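Local coordinates for protein probable exosome complex exonuclease 2 (Pyrococcus abyssi, PDB 2PO1) that is a non-catalytic subunit of the archaeal RNA-degrading exosome, probably contributing to the structuring of the active site of its partner Rrp41, at residues 25-30 with 208-213; 17-22 with 202-207; 162-167 with 188-193; 115-120 with 194-199. All coordinates share one frame; numbering follows the deposited sequence.

In the fold
The four contacts follow the chain across the RNase PH fold. Contacts 1 and 2, centres about 8 Å apart, join the N-terminal helix 13-23 and the loop after it to the hairpin of strands 197-204 and 207-210, the latter an edge strand of a four-stranded antiparallel sheet; their segments alternate along the chain. Contacts 3 and 4, centres about 13 Å apart, tie helices 152-166 and 104-118 to the linker that runs from strand 186-189 into strand 197-204. Contact 3 is nested inside the loop closed by contact 4, itself nested in those of contacts 1 and 2. Thus one piece, 188-213, packs in turn against helices 152-166, 104-118 and 13-23 and the loop after the last; near contact 4 lie bound RNA and another protein chain.

Contact 1: 25-30 with 208-213; sequences GKRIDD and LVVDPS
Arg27 and Val209 reach toward each other tip to tip, and the arginine continues past the valine to the backbone at the end of strand 207-210. From CB, Arg27 CG stands anti to the carbonyl carbon (chi1 -64°), 4.0 Å from Val209 CG2. CD comes a little closer to the same methyl. The chain bends at chi3 (81°), and Arg27 NE sits 3.5 Å from Val209 CG2. This methyl lies over one face of the guanidinium, offset toward its rim. Arg27 NH1 meets the other branch, Val209 CG1, at 3.4 Å. Arg27 lies in the loop that leaves helix 13-23 through a Schellman motif with Gly25 as its C-prime residue, and it opens a type I turn to Asp30; the contact joins this loop to edge strand 207-210 of the four-stranded sheet. At the tip, Arg27 NH1 and NH2 grip Val210 O together, NH1 at 2.7 Å and NH2 at 3.0 Å. The bond from NH2 lies in the carbonyl plane, whereas NH1 is tilted 34° from it. Arg27 NH1 also makes a weak bond of 3.2 Å to Asp211 O, and Pro212 CA lies at the guanidinium edge. Glu216 adds a salt bridge to NH1, and Gly32 O accepts from NH2. Apart from this, Ile28 CD1 approaches OG of Ser213, the N-cap residue of helix 214-219, at 4.3 Å.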
loop_
_atom_site.group_PDB
_atom_site.type_symbol
_atom_site.label_atom_id
_atom_site.label_comp_id
_atom_site.label_asym_id
_atom_site.label_seq_id
_atom_site.Cartn_x
_atom_site.Cartn_y
_atom_site.Cartn_z
ATOM N N GLY C 25 -20.105 -36.403 25.387
ATOM C CA GLY C 25 -21.254 -35.562 25.160
ATOM C C GLY C 25 -21.037 -34.251 25.840
ATOM O O GLY C 25 -22.001 -33.513 26.078
ATOM N N LYS C 26 -19.762 -33.936 26.123
ATOM C CA LYS C 26 -19.456 -32.786 26.945
ATOM C C LYS C 26 -18.553 -31.816 26.251
ATOM O O LYS C 26 -17.795 -32.193 25.366
ATOM C CB LYS C 26 -18.838 -33.218 28.266
ATOM C CG LYS C 26 -19.800 -33.979 29.131
ATOM C CD LYS C 26 -19.107 -34.479 30.386
ATOM C CE LYS C 26 -20.069 -34.319 31.560
ATOM N NZ LYS C 26 -19.427 -34.979 32.766
ATOM N N ARG C 27 -18.667 -30.560 26.648
ATOM C CA ARG C 27 -17.804 -29.500 26.133
ATOM C C ARG C 27 -17.054 -28.925 27.312
ATOM O O ARG C 27 -17.449 -29.143 28.450
ATOM C CB ARG C 27 -18.620 -28.428 25.393
ATOM C CG ARG C 27 -19.287 -28.970 24.160
ATOM C CD ARG C 27 -20.265 -27.951 23.612
ATOM N NE ARG C 27 -19.606 -26.935 22.831
ATOM C CZ ARG C 27 -20.251 -25.977 22.157
ATOM N NH1 ARG C 27 -19.567 -25.119 21.436
ATOM N NH2 ARG C 27 -21.573 -25.901 22.205
ATOM N N ILE C 28 -15.950 -28.238 27.054
ATOM C CA ILE C 28 -15.101 -27.841 28.153
ATOM C C ILE C 28 -15.810 -26.945 29.148
ATOM O O ILE C 28 -15.417 -26.914 30.282
ATOM C CB ILE C 28 -13.774 -27.169 27.718
ATOM C CG1 ILE C 28 -13.984 -26.244 26.552
ATOM C CG2 ILE C 28 -12.714 -28.226 27.445
ATOM C CD1 ILE C 28 -12.862 -25.165 26.380
ATOM N N ASP C 29 -16.823 -26.201 28.715
ATOM C CA ASP C 29 -17.515 -25.265 29.589
ATOM C C ASP C 29 -18.889 -25.768 29.969
ATOM O O ASP C 29 -19.729 -25.000 30.409
ATOM C CB ASP C 29 -17.666 -23.911 28.899
ATOM C CG ASP C 29 -18.439 -24.016 27.599
ATOM O OD1 ASP C 29 -18.723 -22.969 26.983
ATOM O OD2 ASP C 29 -18.777 -25.159 27.196
ATOM N N ASP C 30 -19.130 -27.054 29.751
ATOM C CA ASP C 30 -20.349 -27.686 30.191
ATOM C C ASP C 30 -21.574 -27.318 29.367
ATOM O O ASP C 30 -22.701 -27.669 29.720
ATOM C CB ASP C 30 -20.603 -27.400 31.681
ATOM C CG ASP C 30 -19.531 -28.005 32.582
ATOM O OD1 ASP C 30 -18.923 -27.258 33.389
ATOM O OD2 ASP C 30 -19.270 -29.218 32.454
ATOM N N LEU C 208 -20.540 -31.964 15.450
ATOM C CA LEU C 208 -20.702 -30.520 15.312
ATOM C C LEU C 208 -21.220 -29.913 16.578
ATOM O O LEU C 208 -22.134 -30.421 17.209
ATOM C CB LEU C 208 -21.642 -30.111 14.178
ATOM C CG LEU C 208 -21.595 -30.698 12.766
ATOM C CD1 LEU C 208 -22.093 -29.725 11.778
ATOM C CD2 LEU C 208 -20.246 -31.225 12.316
ATOM N N VAL C 209 -20.676 -28.756 16.892
ATOM C CA VAL C 209 -20.930 -28.112 18.159
ATOM C C VAL C 209 -21.161 -26.645 17.762
ATOM O O VAL C 209 -20.338 -26.029 17.037
ATOM C CB VAL C 209 -19.666 -28.392 18.964
ATOM C CG1 VAL C 209 -18.603 -27.233 18.999
ATOM C CG2 VAL C 209 -19.852 -29.232 20.180
ATOM N N VAL C 210 -22.284 -26.088 18.176
ATOM C CA VAL C 210 -22.595 -24.732 17.784
ATOM C C VAL C 210 -21.846 -23.749 18.688
ATOM O O VAL C 210 -21.509 -24.055 19.853
ATOM C CB VAL C 210 -24.102 -24.455 17.827
ATOM C CG1 VAL C 210 -24.535 -24.360 19.223
ATOM C CG2 VAL C 210 -24.399 -23.103 17.167
ATOM N N ASP C 211 -21.573 -22.576 18.123
ATOM C CA ASP C 211 -20.902 -21.490 18.830
ATOM C C ASP C 211 -19.615 -21.965 19.491
ATOM O O ASP C 211 -19.528 -21.961 20.714
ATOM C CB ASP C 211 -21.825 -20.878 19.863
ATOM C CG ASP C 211 -21.206 -19.710 20.589
ATOM O OD1 ASP C 211 -21.548 -19.553 21.776
ATOM O OD2 ASP C 211 -20.405 -18.954 19.987
ATOM N N PRO C 212 -18.583 -22.279 18.670
ATOM C CA PRO C 212 -17.326 -22.840 19.145
ATOM C C PRO C 212 -16.583 -21.715 19.833
ATOM O O PRO C 212 -16.589 -20.617 19.323
ATOM C CB PRO C 212 -16.597 -23.242 17.828
ATOM C CG PRO C 212 -17.132 -22.358 16.791
ATOM C CD PRO C 212 -18.573 -22.061 17.207
ATOM N N SER C 213 -16.053 -21.950 21.009
ATOM C CA SER C 213 -15.171 -20.983 21.672
ATOM C C SER C 213 -13.828 -21.090 20.962
ATOM O O SER C 213 -13.624 -21.977 20.134
ATOM C CB SER C 213 -14.944 -21.398 23.105
ATOM O OG SER C 213 -14.330 -22.691 23.132
#

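Contact 2: 17-22 with 202-207; sequences HIINLL and AKIGNI
A beta hairpin meets the N-terminal helix here: Ile204 and Ile207, the two ends of a type II' turn between strands 197-204 and 207-210, pack against Leu22, with Ile19 and Ile18 further back along helix 13-23. The axes of the short segments 17-22 and 202-204 run nearly perpendicular (89°), 10.6 Å apart. The turn is closed by backbone bonds in both directions between Ile204 and Ile207, and Gly205 takes its positive-phi corner. The turn places the two isoleucines on the same side, toward the helix, and Leu22 CD1 touches both. Ile204 carries its CG2 anti to the backbone N, where it meets both Ile19 CG1 at 3.8 Å and Leu22 CD1 at 3.6 Å. The Leu22 and Ile204 side chains cross at about a right angle, whereas Leu22 and Ile207 slide past each other in opposite directions. No hydrogen bond links the segments; the side-chain pairs are all apolar. Val219 of helix 214-219 touches both Ile18 and Ile204, and Phe33 and Val209 pack on Leu22. The tightest carbon pair is Leu22 CD1 with Ile204 CB, at 3.5 Å, while Ile207 CD1 lies 3.7 Å from Leu22 O and near Leu22 CB.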
loop_
_atom_site.group_PDB
_atom_site.type_symbol
_atom_site.label_atom_id
_atom_site.label_comp_id
_atom_site.label_asym_id
_atom_site.label_seq_id
_atom_site.Cartn_x
_atom_site.Cartn_y
_atom_site.Cartn_z
ATOM N N HIS C 17 -8.156 -33.352 24.970
ATOM C CA HIS C 17 -9.092 -33.184 26.041
ATOM C C HIS C 17 -10.470 -32.825 25.507
ATOM O O HIS C 17 -11.483 -33.410 25.909
ATOM C CB HIS C 17 -8.638 -32.109 27.005
ATOM C CG HIS C 17 -9.563 -31.954 28.164
ATOM N ND1 HIS C 17 -9.988 -33.029 28.916
ATOM C CD2 HIS C 17 -10.165 -30.862 28.688
ATOM C CE1 HIS C 17 -10.798 -32.607 29.870
ATOM N NE2 HIS C 17 -10.930 -31.296 29.747
ATOM N N ILE C 18 -10.482 -31.845 24.615
ATOM C CA ILE C 18 -11.702 -31.460 23.912
ATOM C C ILE C 18 -12.346 -32.644 23.138
ATOM O O ILE C 18 -13.522 -32.893 23.321
ATOM C CB ILE C 18 -11.498 -30.192 23.129
ATOM C CG1 ILE C 18 -11.164 -29.057 24.107
ATOM C CG2 ILE C 18 -12.697 -29.840 22.295
ATOM C CD1 ILE C 18 -10.820 -27.739 23.412
ATOM N N ILE C 19 -11.594 -33.395 22.335
ATOM C CA ILE C 19 -12.206 -34.527 21.643
ATOM C C ILE C 19 -12.815 -35.529 22.586
ATOM O O ILE C 19 -13.925 -35.996 22.355
ATOM C CB ILE C 19 -11.244 -35.239 20.698
ATOM C CG1 ILE C 19 -11.298 -34.580 19.315
ATOM C CG2 ILE C 19 -11.599 -36.725 20.560
ATOM C CD1 ILE C 19 -10.146 -35.053 18.445
ATOM N N ASN C 20 -12.100 -35.859 23.667
ATOM C CA ASN C 20 -12.535 -36.877 24.569
ATOM C C ASN C 20 -13.744 -36.422 25.332
ATOM O O ASN C 20 -14.661 -37.202 25.513
ATOM C CB ASN C 20 -11.401 -37.319 25.508
ATOM C CG ASN C 20 -10.331 -38.108 24.790
ATOM O OD1 ASN C 20 -10.308 -38.136 23.555
ATOM N ND2 ASN C 20 -9.414 -38.741 25.548
ATOM N N LEU C 21 -13.744 -35.187 25.809
ATOM C CA LEU C 21 -14.941 -34.647 26.414
ATOM C C LEU C 21 -16.105 -34.757 25.438
ATOM O O LEU C 21 -17.193 -35.181 25.818
ATOM C CB LEU C 21 -14.768 -33.184 26.784
ATOM C CG LEU C 21 -14.353 -32.846 28.205
ATOM C CD1 LEU C 21 -14.307 -31.361 28.374
ATOM C CD2 LEU C 21 -15.284 -33.430 29.192
ATOM N N LEU C 22 -15.855 -34.404 24.175
ATOM C CA LEU C 22 -16.902 -34.462 23.165
ATOM C C LEU C 22 -17.487 -35.830 23.052
ATOM O O LEU C 22 -18.703 -35.967 22.948
ATOM C CB LEU C 22 -16.384 -34.034 21.814
ATOM C CG LEU C 22 -16.493 -32.572 21.451
ATOM C CD1 LEU C 22 -16.304 -32.532 19.957
ATOM C CD2 LEU C 22 -17.828 -31.965 21.855
ATOM N N ALA C 202 -18.692 -25.790 14.699
ATOM C CA ALA C 202 -17.357 -26.367 14.517
ATOM C C ALA C 202 -17.559 -27.852 14.374
ATOM O O ALA C 202 -18.298 -28.437 15.127
ATOM C CB ALA C 202 -16.504 -26.078 15.720
ATOM N N LYS C 203 -16.945 -28.458 13.369
ATOM C CA LYS C 203 -16.885 -29.892 13.339
ATOM C C LYS C 203 -15.595 -30.292 14.036
ATOM O O LYS C 203 -14.487 -29.873 13.634
ATOM C CB LYS C 203 -16.910 -30.399 11.910
ATOM C CG LYS C 203 -16.670 -31.880 11.770
ATOM C CD LYS C 203 -17.199 -32.361 10.435
ATOM C CE LYS C 203 -16.986 -33.860 10.300
ATOM N NZ LYS C 203 -17.580 -34.290 9.004
ATOM N N ILE C 204 -15.746 -31.067 15.105
ATOM C CA ILE C 204 -14.617 -31.636 15.862
ATOM C C ILE C 204 -14.771 -33.148 15.866
ATOM O O ILE C 204 -15.694 -33.685 16.478
ATOM C CB ILE C 204 -14.591 -31.087 17.291
ATOM C CG1 ILE C 204 -14.667 -29.554 17.249
ATOM C CG2 ILE C 204 -13.378 -31.622 18.055
ATOM C CD1 ILE C 204 -14.732 -28.857 18.630
ATOM N N GLY C 205 -13.883 -33.829 15.148
ATOM C CA GLY C 205 -14.088 -35.232 14.841
ATOM C C GLY C 205 -15.406 -35.397 14.100
ATOM O O GLY C 205 -15.639 -34.755 13.074
ATOM N N ASN C 206 -16.287 -36.240 14.620
ATOM C CA ASN C 206 -17.549 -36.500 13.946
ATOM C C ASN C 206 -18.702 -35.757 14.581
ATOM O O ASN C 206 -19.857 -36.121 14.422
ATOM C CB ASN C 206 -17.812 -37.999 13.865
ATOM C CG ASN C 206 -17.003 -38.649 12.763
ATOM O OD1 ASN C 206 -16.521 -37.972 11.841
ATOM N ND2 ASN C 206 -16.835 -39.963 12.852
ATOM N N ILE C 207 -18.371 -34.693 15.276
ATOM C CA ILE C 207 -19.346 -33.994 16.072
ATOM C C ILE C 207 -19.348 -32.511 15.706
ATOM O O ILE C 207 -18.284 -31.865 15.668
ATOM C CB ILE C 207 -18.993 -34.150 17.562
ATOM C CG1 ILE C 207 -19.354 -35.542 18.052
ATOM C CG2 ILE C 207 -19.759 -33.164 18.368
ATOM C CD1 ILE C 207 -18.574 -35.950 19.274
#

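Contact 3: 162-167 with 188-193; sequences AALLNA and EPLPVE
One water bridges Leu164, Ala167 and Leu190, held by three backbone groups. The water oxygen donates to Leu164 O at 2.6 Å. A second donation from the water oxygen goes to Ala167 O at 2.7 Å. In return, the water oxygen accepts from Leu190 N at 2.6 Å. It thus joins the carbonyls at the C-terminal end of helix 152-166 to the chain that leaves strand 186-189, without a direct hydrogen bond between the segments. Beside it, Ala167 O receives a CA-H contact from Pro189 CA at 3.5 Å. The apolar side chains flank this polar bridge. Leu190 sends CD2 to Ala167 CB at 3.6 Å and to Leu164 CD2, the two leucine side chains crossing obliquely. After an inverse gamma turn centred on Pro191, Val192 divides its methyls between Leu165 and Leu164: Val192 CG1, anti to the backbone N (chi1 -173°), presses on Leu165 CD2 at 3.5 Å, closer than ordinary van der Waals contact, whereas CG2 lies 3.3 Å from Leu164 O. Leu164 and Leu190 also pack on Ile66 and Val139, and the contact joins the end of helix 152-166 to the face of the large mixed sheet. Chemically, the water supplies a donor to Ala167 O, supplements the weak Ala167 N bond to Leu164 O, and links both carbonyls to Leu190 N, beside an apolar patch.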
loop_
_atom_site.group_PDB
_atom_site.type_symbol
_atom_site.label_atom_id
_atom_site.label_comp_id
_atom_site.label_asym_id
_atom_site.label_seq_id
_atom_site.Cartn_x
_atom_site.Cartn_y
_atom_site.Cartn_z
ATOM N N ALA C 162 -28.153 -6.272 14.566
ATOM C CA ALA C 162 -28.715 -5.544 15.706
ATOM C C ALA C 162 -28.385 -4.065 15.551
ATOM O O ALA C 162 -29.180 -3.205 15.907
ATOM C CB ALA C 162 -28.194 -6.113 17.055
ATOM N N ALA C 163 -27.213 -3.741 15.007
ATOM C CA ALA C 163 -26.827 -2.334 14.882
ATOM C C ALA C 163 -27.724 -1.686 13.797
ATOM O O ALA C 163 -28.238 -0.576 13.958
ATOM C CB ALA C 163 -25.354 -2.228 14.533
ATOM N N LEU C 164 -27.991 -2.423 12.715
ATOM C CA LEU C 164 -28.860 -1.921 11.617
ATOM C C LEU C 164 -30.290 -1.685 12.106
ATOM O O LEU C 164 -30.959 -0.683 11.752
ATOM C CB LEU C 164 -28.820 -2.950 10.486
ATOM C CG LEU C 164 -27.554 -2.900 9.667
ATOM C CD1 LEU C 164 -27.587 -4.106 8.798
ATOM C CD2 LEU C 164 -27.613 -1.653 8.782
ATOM N N LEU C 165 -30.767 -2.598 12.942
ATOM C CA LEU C 165 -32.074 -2.432 13.564
ATOM C C LEU C 165 -32.068 -1.250 14.498
ATOM O O LEU C 165 -33.048 -0.595 14.626
ATOM C CB LEU C 165 -32.496 -3.663 14.345
ATOM C CG LEU C 165 -32.843 -4.844 13.431
ATOM C CD1 LEU C 165 -32.761 -6.121 14.257
ATOM C CD2 LEU C 165 -34.207 -4.631 12.753
ATOM N N ASN C 166 -30.933 -0.990 15.134
ATOM C CA ASN C 166 -30.788 0.156 16.040
ATOM C C ASN C 166 -30.629 1.503 15.344
ATOM O O ASN C 166 -30.740 2.572 15.979
ATOM C CB ASN C 166 -29.527 -0.060 16.885
ATOM C CG ASN C 166 -29.258 1.069 17.823
ATOM O OD1 ASN C 166 -28.232 1.660 17.760
ATOM N ND2 ASN C 166 -30.199 1.356 18.720
ATOM N N ALA C 167 -30.337 1.457 14.055
ATOM C CA ALA C 167 -29.870 2.613 13.363
ATOM C C ALA C 167 -31.030 3.537 13.188
ATOM O O ALA C 167 -32.172 3.099 12.959
ATOM C CB ALA C 167 -29.280 2.228 12.035
ATOM N N GLU C 188 -35.078 8.375 11.177
ATOM C CA GLU C 188 -36.012 7.305 10.906
ATOM C C GLU C 188 -35.191 6.079 10.924
ATOM O O GLU C 188 -33.973 6.160 10.771
ATOM C CB GLU C 188 -36.609 7.498 9.514
ATOM C CG GLU C 188 -35.536 7.866 8.524
ATOM C CD GLU C 188 -35.980 7.851 7.104
ATOM O OE1 GLU C 188 -35.144 7.485 6.287
ATOM O OE2 GLU C 188 -37.124 8.227 6.788
ATOM N N PRO C 189 -35.826 4.915 11.065
ATOM C CA PRO C 189 -34.987 3.723 10.967
ATOM C C PRO C 189 -34.519 3.494 9.546
ATOM O O PRO C 189 -34.999 4.152 8.613
ATOM C CB PRO C 189 -35.935 2.586 11.317
ATOM C CG PRO C 189 -37.152 3.276 11.956
ATOM C CD PRO C 189 -37.238 4.597 11.330
ATOM N N LEU C 190 -33.640 2.529 9.386
ATOM C CA LEU C 190 -33.143 2.151 8.062
ATOM C C LEU C 190 -34.188 1.144 7.577
ATOM O O LEU C 190 -34.981 0.669 8.389
ATOM C CB LEU C 190 -31.768 1.523 8.240
ATOM C CG LEU C 190 -30.469 1.965 7.543
ATOM C CD1 LEU C 190 -30.465 3.275 6.851
ATOM C CD2 LEU C 190 -29.218 1.705 8.476
ATOM N N PRO C 191 -34.283 0.896 6.256
ATOM C CA PRO C 191 -35.354 -0.062 5.959
ATOM C C PRO C 191 -34.884 -1.485 6.226
ATOM O O PRO C 191 -34.469 -2.178 5.297
ATOM C CB PRO C 191 -35.652 0.202 4.479
ATOM C CG PRO C 191 -34.349 0.741 3.921
ATOM C CD PRO C 191 -33.645 1.443 5.036
ATOM N N VAL C 192 -34.901 -1.893 7.500
ATOM C CA VAL C 192 -34.457 -3.222 7.869
ATOM C C VAL C 192 -35.681 -4.130 7.895
ATOM O O VAL C 192 -36.614 -3.952 8.692
ATOM C CB VAL C 192 -33.739 -3.291 9.236
ATOM C CG1 VAL C 192 -33.167 -4.681 9.443
ATOM C CG2 VAL C 192 -32.616 -2.251 9.341
ATOM N N GLU C 193 -35.673 -5.120 7.025
ATOM C CA GLU C 193 -36.871 -5.902 6.821
ATOM C C GLU C 193 -36.769 -7.350 7.190
ATOM O O GLU C 193 -37.771 -8.014 7.358
ATOM C CB GLU C 193 -37.255 -5.755 5.390
ATOM C CG GLU C 193 -37.398 -4.311 5.105
ATOM C CD GLU C 193 -37.930 -4.038 3.749
ATOM O OE1 GLU C 193 -37.866 -4.946 2.909
ATOM O OE2 GLU C 193 -38.395 -2.903 3.534
HETATM O O HOH W 1 -32.853 1.067 11.375
#

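Contact 4: 115-120 with 194-199; sequences RGIRES and KIPVPV
The Pro196 ring and the Ser120 carbonyl carry this contact near the C-terminal end of helix 104-118, and three of the ring carbons do the touching. Pro196 CB and CG both come to 3.5 Å from Gly116 O. Pro196 CG also faces Ser120 OG at 3.8 Å and Ile117 CG1 at 4.0 Å; the Ile117 side chain crosses the proline at about a right angle. At the carbonyl, Lys194 NZ donates to Ser120 O at 3.0 Å, tilted 19° from the carbonyl plane, with a C=O...N angle of 159°. Bends at chi3 and chi4 bring NZ round to this oxygen; Lys194 CD itself lies 3.2 Å from Ser120 O. Ser120 OG stands between its own backbone N and carbonyl carbon (chi1 60°), within hydrogen-bonding distance of Gly116 O and Ile117 O one turn back. Ser235 OG bonds to Gly116 O as well. The carbonyls near the helix end are thus met by a lysine ammonium, a proline and hydroxyls. Bound RNA packs on Arg115, Arg118 and Glu119 of this helix end, and another protein chain touches Ser120 and Lys194. Pro196 packs further on Ile161 of helix 152-166 and Thr227 of strand 222-228; the linker is thereby wedged between helices 104-118 and 152-166 just before it becomes strand 197-204 of the four-stranded sheet.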
loop_
_atom_site.group_PDB
_atom_site.type_symbol
_atom_site.label_atom_id
_atom_site.label_comp_id
_atom_site.label_asym_id
_atom_site.label_seq_id
_atom_site.Cartn_x
_atom_site.Cartn_y
_atom_site.Cartn_z
ATOM N N ARG C 115 -23.116 -10.818 2.983
ATOM C CA ARG C 115 -23.948 -11.608 2.105
ATOM C C ARG C 115 -25.217 -11.942 2.799
ATOM O O ARG C 115 -26.280 -11.849 2.185
ATOM C CB ARG C 115 -23.253 -12.867 1.642
ATOM C CG ARG C 115 -22.231 -12.477 0.627
ATOM C CD ARG C 115 -21.902 -13.659 -0.222
ATOM N NE ARG C 115 -21.322 -14.737 0.544
ATOM C CZ ARG C 115 -20.012 -14.913 0.705
ATOM N NH1 ARG C 115 -19.596 -15.947 1.393
ATOM N NH2 ARG C 115 -19.124 -14.065 0.180
ATOM N N GLY C 116 -25.112 -12.270 4.084
ATOM C CA GLY C 116 -26.305 -12.678 4.879
ATOM C C GLY C 116 -27.342 -11.579 4.857
ATOM O O GLY C 116 -28.532 -11.837 4.813
ATOM N N ILE C 117 -26.879 -10.336 4.901
ATOM C CA ILE C 117 -27.758 -9.176 4.963
ATOM C C ILE C 117 -28.134 -8.832 3.555
ATOM O O ILE C 117 -29.288 -8.740 3.241
ATOM C CB ILE C 117 -27.088 -7.993 5.738
ATOM C CG1 ILE C 117 -26.868 -8.439 7.187
ATOM C CG2 ILE C 117 -27.936 -6.717 5.638
ATOM C CD1 ILE C 117 -25.778 -7.664 7.966
ATOM N N ARG C 118 -27.151 -8.658 2.671
ATOM C CA ARG C 118 -27.441 -8.292 1.337
ATOM C C ARG C 118 -28.433 -9.255 0.694
ATOM O O ARG C 118 -29.396 -8.840 0.070
ATOM C CB ARG C 118 -26.137 -8.268 0.510
ATOM C CG ARG C 118 -26.297 -7.661 -0.839
ATOM C CD ARG C 118 -24.926 -7.604 -1.494
ATOM N NE ARG C 118 -24.043 -6.819 -0.617
ATOM C CZ ARG C 118 -24.007 -5.489 -0.602
ATOM N NH1 ARG C 118 -24.742 -4.770 -1.432
ATOM N NH2 ARG C 118 -23.242 -4.882 0.263
ATOM N N GLU C 119 -28.170 -10.531 0.779
ATOM C CA GLU C 119 -28.866 -11.446 -0.121
ATOM C C GLU C 119 -30.212 -11.780 0.448
ATOM O O GLU C 119 -31.094 -12.320 -0.242
ATOM C CB GLU C 119 -28.025 -12.693 -0.361
ATOM C CG GLU C 119 -26.746 -12.440 -1.169
ATOM C CD GLU C 119 -27.015 -11.816 -2.496
ATOM O OE1 GLU C 119 -26.261 -10.875 -2.858
ATOM O OE2 GLU C 119 -27.995 -12.252 -3.156
ATOM N N SER C 120 -30.410 -11.440 1.708
ATOM C CA SER C 120 -31.739 -11.605 2.253
ATOM C C SER C 120 -32.508 -10.288 2.071
ATOM O O SER C 120 -33.633 -10.208 2.489
ATOM C CB SER C 120 -31.693 -11.912 3.718
ATOM O OG SER C 120 -31.041 -10.827 4.342
ATOM N N LYS C 194 -35.553 -7.845 7.375
ATOM C CA LYS C 194 -35.377 -9.232 7.758
ATOM C C LYS C 194 -34.322 -9.231 8.827
ATOM O O LYS C 194 -33.596 -8.240 8.986
ATOM C CB LYS C 194 -34.989 -10.056 6.527
ATOM C CG LYS C 194 -36.213 -10.714 5.900
ATOM C CD LYS C 194 -35.965 -11.051 4.460
ATOM C CE LYS C 194 -37.208 -10.719 3.606
ATOM N NZ LYS C 194 -36.619 -9.867 2.465
ATOM N N ILE C 195 -34.253 -10.311 9.603
ATOM C CA ILE C 195 -33.223 -10.403 10.629
ATOM C C ILE C 195 -32.347 -11.651 10.484
ATOM O O ILE C 195 -32.441 -12.550 11.293
ATOM C CB ILE C 195 -33.783 -10.247 12.084
ATOM C CG1 ILE C 195 -34.536 -8.950 12.207
ATOM C CG2 ILE C 195 -32.634 -10.234 13.137
ATOM C CD1 ILE C 195 -35.603 -9.011 13.261
ATOM N N PRO C 196 -31.463 -11.673 9.473
ATOM C CA PRO C 196 -30.578 -12.800 9.278
ATOM C C PRO C 196 -29.590 -12.888 10.430
ATOM O O PRO C 196 -29.094 -11.855 10.910
ATOM C CB PRO C 196 -29.844 -12.436 7.978
ATOM C CG PRO C 196 -29.849 -10.956 7.960
ATOM C CD PRO C 196 -31.196 -10.614 8.479
ATOM N N VAL C 197 -29.338 -14.117 10.875
ATOM C CA VAL C 197 -28.508 -14.406 12.036
ATOM C C VAL C 197 -27.613 -15.533 11.574
ATOM O O VAL C 197 -28.121 -16.542 11.091
ATOM C CB VAL C 197 -29.403 -14.853 13.235
ATOM C CG1 VAL C 197 -28.572 -15.460 14.333
ATOM C CG2 VAL C 197 -30.168 -13.668 13.786
ATOM N N PRO C 198 -26.273 -15.349 11.635
ATOM C CA PRO C 198 -25.493 -16.536 11.261
ATOM C C PRO C 198 -25.449 -17.450 12.447
ATOM O O PRO C 198 -25.333 -16.984 13.606
ATOM C CB PRO C 198 -24.082 -16.007 10.972
ATOM C CG PRO C 198 -24.122 -14.542 11.196
ATOM C CD PRO C 198 -25.394 -14.214 11.992
ATOM N N VAL C 199 -25.599 -18.742 12.179
ATOM C CA VAL C 199 -25.287 -19.685 13.216
ATOM C C VAL C 199 -24.139 -20.546 12.740
ATOM O O VAL C 199 -24.174 -21.023 11.629
ATOM C CB VAL C 199 -26.534 -20.493 13.553
ATOM C CG1 VAL C 199 -26.173 -21.603 14.457
ATOM C CG2 VAL C 199 -27.610 -19.539 14.187
#